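Local coordinates for hypothetical protein PH1789 (Pyrococcus horikoshii, PDB 1WR2), which is of unknown function but belongs to the ATP-grasp clan, whose members share a fold built of alpha-beta lobes, at residues Gly33-Pro37 / Gly224-Val228. Residue numbers count along the deposited sequence, not the author numbering.
Sequences GLPVP and GAVIV
In this ATP-grasp domain the connection between helix 22-30 and strand 40-42 runs irregularly across the start of strand 225-234 of the six-stranded antiparallel sheet. The two directions lie 82° apart, so the segments cross instead of pairing as neighbouring strands; CA atoms of Pro-35 and Val-226 are 5.1 Å apart, those of Val-36 and Ile-227 5.3 Å. Leu-34 (mt rotamer) sets its CB 3.7 Å from Ile-227 CD1, while its side chain also packs on Leu-29 and on Met-193 of helix 187-203. Pro-35, its phi held by the ring near -72° and psi at 86°, centres an inverse gamma turn closed by a weak hydrogen bond, Val-36 N to Leu-34 O (3.0 Å). Its CB points toward the strand, 3.3 Å from Ala-225 O, and its carbonyl O accepts a nearly straight bond from Ile-227 N (2.8 Å, 167°). Val-36 (t), compact and sideways, brings CG2 within 4.0 Å of CD1 of Ile-227, whose long mt side chain, CB pointing toward the crossing segment, thus meets Leu-34, Pro-35 and Val-36. Pro-37, lacking an amide hydrogen, packs instead, its CD 3.3 Å from Val-226 CG2. Between the segments one hydrogen bond fixes the crossing point, and aliphatic packing makes up most of the rest.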
# COMPACT_ATOMS: atom_id res chain seq x y z
N GLY A 33 -7.69 7.64 -7.77
CA GLY A 33 -8.63 6.58 -8.09
C GLY A 33 -8.18 5.14 -7.97
O GLY A 33 -8.89 4.25 -8.44
N LEU A 34 -7.03 4.91 -7.36
CA LEU A 34 -6.52 3.55 -7.17
C LEU A 34 -7.43 2.80 -6.20
O LEU A 34 -8.04 3.40 -5.32
CB LEU A 34 -5.09 3.60 -6.63
CG LEU A 34 -4.05 3.91 -7.71
CD1 LEU A 34 -2.75 4.41 -7.11
CD2 LEU A 34 -3.82 2.62 -8.52
N PRO A 35 -7.53 1.46 -6.34
CA PRO A 35 -8.38 0.65 -5.47
C PRO A 35 -7.93 0.45 -4.03
O PRO A 35 -7.28 -0.54 -3.71
CB PRO A 35 -8.46 -0.67 -6.22
CG PRO A 35 -7.08 -0.79 -6.78
CD PRO A 35 -6.84 0.62 -7.33
N VAL A 36 -8.29 1.39 -3.17
CA VAL A 36 -7.96 1.31 -1.75
C VAL A 36 -9.28 1.21 -1.01
O VAL A 36 -10.11 2.11 -1.09
CB VAL A 36 -7.23 2.57 -1.27
CG1 VAL A 36 -6.99 2.48 0.24
CG2 VAL A 36 -5.92 2.75 -2.02
N PRO A 37 -9.50 0.12 -0.25
CA PRO A 37 -10.75 -0.06 0.50
C PRO A 37 -10.90 0.90 1.67
O PRO A 37 -9.92 1.50 2.13
CB PRO A 37 -10.66 -1.52 0.94
CG PRO A 37 -9.19 -1.69 1.19
CD PRO A 37 -8.57 -1.00 -0.01
N GLY A 224 -11.80 -6.86 -10.57
CA GLY A 224 -10.77 -5.96 -10.09
C GLY A 224 -9.67 -6.44 -9.15
O GLY A 224 -9.30 -7.62 -9.12
N ALA A 225 -9.14 -5.50 -8.38
CA ALA A 225 -8.07 -5.77 -7.43
C ALA A 225 -8.17 -4.81 -6.25
O ALA A 225 -9.00 -3.89 -6.26
CB ALA A 225 -6.72 -5.61 -8.11
N VAL A 226 -7.33 -5.01 -5.25
CA VAL A 226 -7.34 -4.16 -4.07
C VAL A 226 -5.93 -3.98 -3.48
O VAL A 226 -5.16 -4.93 -3.40
CB VAL A 226 -8.29 -4.74 -2.99
CG1 VAL A 226 -7.74 -6.04 -2.43
CG2 VAL A 226 -8.51 -3.73 -1.89
N ILE A 227 -5.62 -2.75 -3.10
CA ILE A 227 -4.32 -2.42 -2.51
C ILE A 227 -4.39 -2.65 -1.00
O ILE A 227 -5.22 -2.05 -0.32
CB ILE A 227 -3.97 -0.95 -2.79
CG1 ILE A 227 -3.84 -0.74 -4.30
CG2 ILE A 227 -2.69 -0.57 -2.06
CD1 ILE A 227 -3.81 0.73 -4.71
N VAL A 228 -3.51 -3.50 -0.48
CA VAL A 228 -3.52 -3.81 0.94
C VAL A 228 -2.64 -2.92 1.81
O VAL A 228 -3.01 -2.56 2.93
CB VAL A 228 -3.16 -5.29 1.16
CG1 VAL A 228 -3.22 -5.64 2.64
CG2 VAL A 228 -4.12 -6.16 0.37